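Side-chain contacts in chitinase (PDB 5GZT), which probably catalyses the random endo-hydrolysis of beta-1,4 linkages between N-acetylglucosamine units in chitin and chitodextrins: residues Q1008-A1012 with S1013-I1017; V78-S81 with A82-L86; L676-Q680 with G681-P685. All coordinates share one frame; numbering follows the deposited sequence.

Interaction 1 of 3, residues Q1008-A1012 with S1013-I1017; sequences QGVPA and SKLVI
K1014 runs its aliphatic chain past the CG corner of the P1011 ring, three residues back over a tight turn. Its CB stands 3.7 Å from P1011 O. Next along the chain, K1014 CG meets P1011 CG at 4.1 Å and CD remains almost as near the same ring carbon. Beyond CG the lysine is fully extended, which carries NZ away from the turn to hydrogen bonds with the carbonyl oxygens of L962 and H959. On the backbone, K1014 N donates to P1011 O (3.0 Å, 160° at the hydrogen) and L1015 N to A1012 O (3.1 Å). V1010 and L1015 pack together: V1010 CG1, anti to its own N (chi1 176°), lies 3.8 Å from L1015 CD2. Separately, L1015 CG rests 3.7 Å from P1011 O. A1012 N is bound by S755 OG and G1009 O by R735 NH2, both from the immunoglobulin-like region. Consecutive i to i+3 bonds make A1012 and S1013 a single 3-10 turn, which joins helix 998-1007, closed by a Schellman motif at G1009, to strand 1015-1020 of a family 18 TIM barrel.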
loop_
_atom_site.group_PDB
_atom_site.type_symbol
_atom_site.label_atom_id
_atom_site.label_comp_id
_atom_site.label_asym_id
_atom_site.label_seq_id
_atom_site.Cartn_x
_atom_site.Cartn_y
_atom_site.Cartn_z
ATOM N N GLN B 1008 13.305 -19.329 -20.434
ATOM C CA GLN B 1008 13.579 -20.752 -20.387
ATOM C C GLN B 1008 14.932 -21.153 -20.909
ATOM O O GLN B 1008 15.285 -22.287 -20.790
ATOM C CB GLN B 1008 12.532 -21.545 -21.202
ATOM C CG GLN B 1008 11.118 -21.478 -20.768
ATOM C CD GLN B 1008 10.937 -22.201 -19.446
ATOM O OE1 GLN B 1008 11.048 -23.414 -19.348
ATOM N NE2 GLN B 1008 10.692 -21.426 -18.417
ATOM N N GLY B 1009 15.664 -20.225 -21.516
ATOM C CA GLY B 1009 17.019 -20.378 -21.999
ATOM C C GLY B 1009 17.137 -20.430 -23.526
ATOM O O GLY B 1009 18.235 -20.550 -24.047
ATOM N N VAL B 1010 16.078 -20.226 -24.248
ATOM C CA VAL B 1010 16.190 -20.338 -25.717
ATOM C C VAL B 1010 16.899 -19.093 -26.230
ATOM O O VAL B 1010 16.494 -17.966 -25.892
ATOM C CB VAL B 1010 14.846 -20.448 -26.382
ATOM C CG1 VAL B 1010 14.938 -20.479 -27.882
ATOM C CG2 VAL B 1010 14.034 -21.653 -25.888
ATOM N N PRO B 1011 17.909 -19.264 -27.061
ATOM C CA PRO B 1011 18.595 -18.083 -27.650
ATOM C C PRO B 1011 17.657 -17.323 -28.542
ATOM O O PRO B 1011 16.772 -17.931 -29.206
ATOM C CB PRO B 1011 19.747 -18.679 -28.455
ATOM C CG PRO B 1011 19.493 -20.173 -28.528
ATOM C CD PRO B 1011 18.482 -20.551 -27.500
ATOM N N ALA B 1012 17.781 -15.992 -28.483
ATOM C CA ALA B 1012 17.037 -15.079 -29.375
ATOM C C ALA B 1012 17.124 -15.494 -30.845
ATOM O O ALA B 1012 16.149 -15.458 -31.565
ATOM C CB ALA B 1012 17.547 -13.641 -29.198
ATOM N N SER B 1013 18.280 -15.959 -31.238
ATOM C CA SER B 1013 18.522 -16.291 -32.612
ATOM C C SER B 1013 17.890 -17.665 -33.051
ATOM O O SER B 1013 18.035 -18.079 -34.175
ATOM C CB SER B 1013 19.999 -16.183 -32.960
ATOM O OG SER B 1013 20.790 -17.115 -32.234
ATOM N N LYS B 1014 17.198 -18.328 -32.146
ATOM C CA LYS B 1014 16.416 -19.531 -32.502
ATOM C C LYS B 1014 14.943 -19.292 -32.386
ATOM O O LYS B 1014 14.164 -20.218 -32.380
ATOM C CB LYS B 1014 16.954 -20.715 -31.666
ATOM C CG LYS B 1014 18.247 -21.071 -32.351
ATOM C CD LYS B 1014 18.779 -22.350 -32.033
ATOM C CE LYS B 1014 19.995 -22.632 -32.908
ATOM N NZ LYS B 1014 20.382 -23.970 -32.419
ATOM N N LEU B 1015 14.579 -18.015 -32.360
ATOM C CA LEU B 1015 13.188 -17.626 -32.281
ATOM C C LEU B 1015 12.731 -16.859 -33.514
ATOM O O LEU B 1015 13.430 -16.017 -34.021
ATOM C CB LEU B 1015 12.904 -16.767 -31.034
ATOM C CG LEU B 1015 13.103 -17.499 -29.691
ATOM C CD1 LEU B 1015 13.001 -16.514 -28.495
ATOM C CD2 LEU B 1015 12.105 -18.603 -29.553
ATOM N N VAL B 1016 11.529 -17.157 -33.945
ATOM C CA VAL B 1016 10.948 -16.515 -35.077
ATOM C C VAL B 1016 9.589 -15.976 -34.628
ATOM O O VAL B 1016 8.766 -16.740 -34.106
ATOM C CB VAL B 1016 10.801 -17.476 -36.289
ATOM C CG1 VAL B 1016 10.104 -16.752 -37.451
ATOM C CG2 VAL B 1016 12.180 -17.896 -36.759
ATOM N N ILE B 1017 9.352 -14.677 -34.882
ATOM C CA ILE B 1017 8.086 -14.045 -34.450
ATOM C C ILE B 1017 7.031 -14.264 -35.534
ATOM O O ILE B 1017 7.331 -14.274 -36.711
ATOM C CB ILE B 1017 8.258 -12.538 -34.162
ATOM C CG1 ILE B 1017 6.985 -11.954 -33.562
ATOM C CG2 ILE B 1017 8.663 -11.823 -35.451
ATOM C CD1 ILE B 1017 7.108 -10.478 -33.033
#

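Interaction 2 of 3, residues V78-S81 with A82-L86; sequences VAAS and ANPQL
Between V78 and L86 the backbone doubles back, the 78-81 and 82-86 directions lying 159° apart, and an inverse gamma turn centred on A82 tightens the bend with a weak hydrogen bond from N83 N to S81 O (2.8 Å, 147° at the hydrogen). N83 then takes left-handed backbone angles and hands the chain on to P84, whose ring points back across the bend. One edge of that ring is pressed on the carbonyl of A80: P84 CG comes to 3.0 Å and P84 CD to 3.2 Å from A80 O, a tight fit. The same CG also reaches V78 CG1 at 3.7 Å, the valine methyl being brought to the ring by a chi1 of -177°, which sets CG1 anti to the backbone N. A80 CB adds a looser contact, 4.2 Å from P84 CB, and S102 also touches the ring. In this part of the chain short strands fall in turn into two parallel sheets, as in a beta-solenoid, and the bend is one of its corners, leading from strand 72-78 in one sheet to strand 85-89 in the other. Deeper inside, V78 CG2 faces L86 CD2 at 4.2 Å; both side chains also pack on L96 and I107 of the following strands, and L86 further on V67 and L69 of strand 67-70. The backbone of the bend is tied to S102, whose OG is bonded to A80 N and more weakly to V78 O. On the exposed outer part of the corner, S81 turns its OG back between the backbone N and the carbonyl carbon, where it is hydrogen-bonded to D59 OD1.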
loop_
_atom_site.group_PDB
_atom_site.type_symbol
_atom_site.label_atom_id
_atom_site.label_comp_id
_atom_site.label_asym_id
_atom_site.label_seq_id
_atom_site.Cartn_x
_atom_site.Cartn_y
_atom_site.Cartn_z
ATOM N N VAL B 78 -4.022 24.000 59.256
ATOM C CA VAL B 78 -3.798 23.808 60.668
ATOM C C VAL B 78 -2.429 24.439 60.916
ATOM O O VAL B 78 -1.398 23.867 60.543
ATOM C CB VAL B 78 -3.793 22.329 61.039
ATOM C CG1 VAL B 78 -3.641 22.133 62.510
ATOM C CG2 VAL B 78 -5.009 21.632 60.470
ATOM N N ALA B 79 -2.435 25.588 61.608
ATOM C CA ALA B 79 -1.260 26.439 61.775
ATOM C C ALA B 79 -1.243 26.903 63.231
ATOM O O ALA B 79 -1.386 28.105 63.529
ATOM C CB ALA B 79 -1.399 27.627 60.810
ATOM N N ALA B 80 -1.162 25.945 64.143
ATOM C CA ALA B 80 -1.422 26.235 65.546
ATOM C C ALA B 80 -0.501 25.365 66.351
ATOM O O ALA B 80 -0.502 24.135 66.199
ATOM C CB ALA B 80 -2.909 25.999 65.875
ATOM N N SER B 81 0.368 26.006 67.150
ATOM C CA SER B 81 1.385 25.284 67.967
ATOM C C SER B 81 0.851 24.538 69.186
ATOM O O SER B 81 1.549 23.659 69.752
ATOM C CB SER B 81 2.526 26.250 68.402
ATOM O OG SER B 81 2.040 27.248 69.299
ATOM N N ALA B 82 -0.382 24.814 69.601
ATOM C CA ALA B 82 -0.906 24.202 70.843
ATOM C C ALA B 82 -1.439 22.754 70.627
ATOM O O ALA B 82 -2.596 22.447 70.975
ATOM C CB ALA B 82 -1.976 25.124 71.462
ATOM N N ASN B 83 -0.573 21.865 70.125
ATOM C CA ASN B 83 -0.919 20.434 69.898
ATOM C C ASN B 83 -2.358 20.243 69.319
ATOM O O ASN B 83 -3.231 19.635 69.943
ATOM C CB ASN B 83 -0.691 19.613 71.167
ATOM C CG ASN B 83 0.648 19.948 71.837
ATOM O OD1 ASN B 83 1.739 19.850 71.221
ATOM N ND2 ASN B 83 0.565 20.396 73.091
ATOM N N PRO B 84 -2.591 20.822 68.142
ATOM C CA PRO B 84 -3.925 20.926 67.625
ATOM C C PRO B 84 -4.461 19.540 67.188
ATOM O O PRO B 84 -3.684 18.719 66.761
ATOM C CB PRO B 84 -3.766 21.885 66.433
ATOM C CG PRO B 84 -2.347 21.725 65.970
ATOM C CD PRO B 84 -1.567 21.291 67.167
ATOM N N GLN B 85 -5.761 19.318 67.384
ATOM C CA GLN B 85 -6.504 18.265 66.744
ATOM C C GLN B 85 -7.613 18.879 65.922
ATOM O O GLN B 85 -8.388 19.679 66.446
ATOM C CB GLN B 85 -7.138 17.340 67.768
ATOM C CG GLN B 85 -7.907 16.178 67.117
ATOM C CD GLN B 85 -8.138 15.056 68.114
ATOM O OE1 GLN B 85 -7.240 14.691 68.894
ATOM N NE2 GLN B 85 -9.340 14.510 68.116
ATOM N N LEU B 86 -7.701 18.448 64.649
ATOM C CA LEU B 86 -8.782 18.768 63.711
ATOM C C LEU B 86 -9.593 17.490 63.531
ATOM O O LEU B 86 -9.050 16.416 63.111
ATOM C CB LEU B 86 -8.241 19.272 62.364
ATOM C CG LEU B 86 -9.288 19.540 61.317
ATOM C CD1 LEU B 86 -10.147 20.687 61.780
ATOM C CD2 LEU B 86 -8.776 19.827 59.940
#

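Interaction 3 of 3, residues L676-Q680 with G681-P685; sequences LPLTQ and GTLKP
L678 and L683 meet through their branched ends, the one apolar side-chain pair across the turn. The two side chains cross at about a right angle. Both methyls of L678 straddle one methyl of L683: L678 CD2 is 3.7 Å from L683 CD2, and L678 CD1 is 3.8 Å from that same atom. L683 CG lies 3.9 Å from both L678 CD1 and L678 CD2. On the L683 side, CG is turned anti to the carbonyl carbon (chi1 -56°), which swings the isobutyl group back toward the strand the chain has just left, and there it also packs on V715.

A second kind of contact is carbon against carbonyl. G681 O lies over the flank of L678, 3.6 Å from L678 CB and equally far from L678 CD2. G681 itself has a positive phi (97°), and its backbone angles are of a kind that calls for glycine.

The turn follows a classic beta bulge, in which T679 and Q680 both face G653, at the point where strand 668-678 of the immunoglobulin-like domain turns a corner.

No hydrogen bond links 676-680 to 681-685; the polar groups find partners elsewhere. N713 serves both sides of its amide, with ND2 bonded to G681 O and OD1 to L683 N, and its backbone pairs with L678. T682 OG1 is hydrogen-bonded to E745 OE2 and to T602 OG1, while L683 O accepts from R579 NH1; T602 and R579 belong to the first family 18 region, so the turn probably lies at the contact between the immunoglobulin-like region and that first family 18 region.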
loop_
_atom_site.group_PDB
_atom_site.type_symbol
_atom_site.label_atom_id
_atom_site.label_comp_id
_atom_site.label_asym_id
_atom_site.label_seq_id
_atom_site.Cartn_x
_atom_site.Cartn_y
_atom_site.Cartn_z
ATOM N N LEU B 676 21.151 -3.624 -23.125
ATOM C CA LEU B 676 20.274 -4.427 -22.294
ATOM C C LEU B 676 19.864 -3.647 -21.020
ATOM O O LEU B 676 20.658 -3.590 -20.028
ATOM C CB LEU B 676 20.960 -5.725 -21.879
ATOM C CG LEU B 676 21.417 -6.652 -23.031
ATOM C CD1 LEU B 676 22.829 -6.297 -23.452
ATOM C CD2 LEU B 676 21.398 -8.103 -22.674
ATOM N N PRO B 677 18.665 -3.102 -21.042
ATOM C CA PRO B 677 18.060 -2.492 -19.840
ATOM C C PRO B 677 17.850 -3.525 -18.729
ATOM O O PRO B 677 17.551 -4.741 -19.022
ATOM C CB PRO B 677 16.718 -1.934 -20.346
ATOM C CG PRO B 677 16.912 -1.805 -21.859
ATOM C CD PRO B 677 17.699 -3.056 -22.183
ATOM N N LEU B 678 18.016 -3.082 -17.491
ATOM C CA LEU B 678 17.667 -3.906 -16.385
ATOM C C LEU B 678 16.196 -3.754 -16.105
ATOM O O LEU B 678 15.622 -2.666 -16.202
ATOM C CB LEU B 678 18.522 -3.614 -15.182
ATOM C CG LEU B 678 19.917 -4.233 -15.129
ATOM C CD1 LEU B 678 20.904 -3.901 -16.260
ATOM C CD2 LEU B 678 20.567 -3.857 -13.797
ATOM N N THR B 679 15.561 -4.887 -15.805
ATOM C CA THR B 679 14.219 -4.999 -15.367
ATOM C C THR B 679 14.163 -5.198 -13.870
ATOM O O THR B 679 13.138 -4.972 -13.292
ATOM C CB THR B 679 13.487 -6.229 -15.916
ATOM O OG1 THR B 679 14.249 -7.391 -15.664
ATOM C CG2 THR B 679 13.398 -6.135 -17.378
ATOM N N GLN B 680 15.231 -5.597 -13.251
ATOM C CA GLN B 680 15.243 -5.787 -11.796
ATOM C C GLN B 680 16.652 -5.498 -11.353
ATOM O O GLN B 680 17.574 -6.053 -11.925
ATOM C CB GLN B 680 14.716 -7.172 -11.432
ATOM C CG GLN B 680 14.798 -7.430 -9.956
ATOM C CD GLN B 680 13.912 -8.566 -9.466
ATOM O OE1 GLN B 680 14.356 -9.732 -9.398
ATOM N NE2 GLN B 680 12.685 -8.224 -9.062
ATOM N N GLY B 681 16.833 -4.564 -10.386
ATOM C CA GLY B 681 18.177 -4.099 -10.036
ATOM C C GLY B 681 18.484 -2.808 -10.754
ATOM O O GLY B 681 17.902 -2.536 -11.818
ATOM N N THR B 682 19.433 -2.040 -10.217
ATOM C CA THR B 682 19.783 -0.737 -10.715
ATOM C C THR B 682 21.260 -0.640 -10.843
ATOM O O THR B 682 21.947 -0.656 -9.835
ATOM C CB THR B 682 19.230 0.349 -9.757
ATOM O OG1 THR B 682 17.836 0.034 -9.402
ATOM C CG2 THR B 682 19.335 1.675 -10.366
ATOM N N LEU B 683 21.788 -0.439 -12.067
ATOM C CA LEU B 683 23.204 -0.281 -12.251
ATOM C C LEU B 683 23.726 0.947 -11.461
ATOM O O LEU B 683 23.068 1.976 -11.350
ATOM C CB LEU B 683 23.609 -0.082 -13.717
ATOM C CG LEU B 683 23.181 -1.140 -14.754
ATOM C CD1 LEU B 683 23.535 -0.661 -16.133
ATOM C CD2 LEU B 683 23.889 -2.436 -14.385
ATOM N N LYS B 684 24.947 0.788 -10.943
ATOM C CA LYS B 684 25.789 1.931 -10.598
ATOM C C LYS B 684 25.799 2.890 -11.797
ATOM O O LYS B 684 25.818 2.459 -12.990
ATOM C CB LYS B 684 27.203 1.484 -10.308
ATOM C CG LYS B 684 27.323 0.591 -9.054
ATOM C CD LYS B 684 28.767 0.106 -8.830
ATOM C CE LYS B 684 29.121 -1.021 -9.742
ATOM N NZ LYS B 684 30.571 -1.392 -9.843
ATOM N N PRO B 685 25.866 4.167 -11.522
ATOM C CA PRO B 685 25.900 5.098 -12.634
ATOM C C PRO B 685 27.027 4.810 -13.628
ATOM O O PRO B 685 26.852 5.066 -14.839
ATOM C CB PRO B 685 26.051 6.473 -11.940
ATOM C CG PRO B 685 25.448 6.241 -10.592
ATOM C CD PRO B 685 25.659 4.823 -10.213
#

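The three contacts fall in three regions of the chain. Interaction 1 is the most buried and interactions 2 and 3 only partly so; interaction 2 lies far off in the N-terminal solenoid, its centre about 105 Å from that of interaction 1. Interactions 1 and 3 are closer, with nearest atoms about 9 Å apart, and both lie where the immunoglobulin-like region borders a family 18 region, the second for interaction 1 and the first for interaction 3. Each is a turn padded by aliphatic groups, though only 78-86 doubles back, and the backbone chemistry differs: two bonds in 1008-1017, one weak bond in 78-86, and none in 676-685, whose backbone is instead bonded to N713.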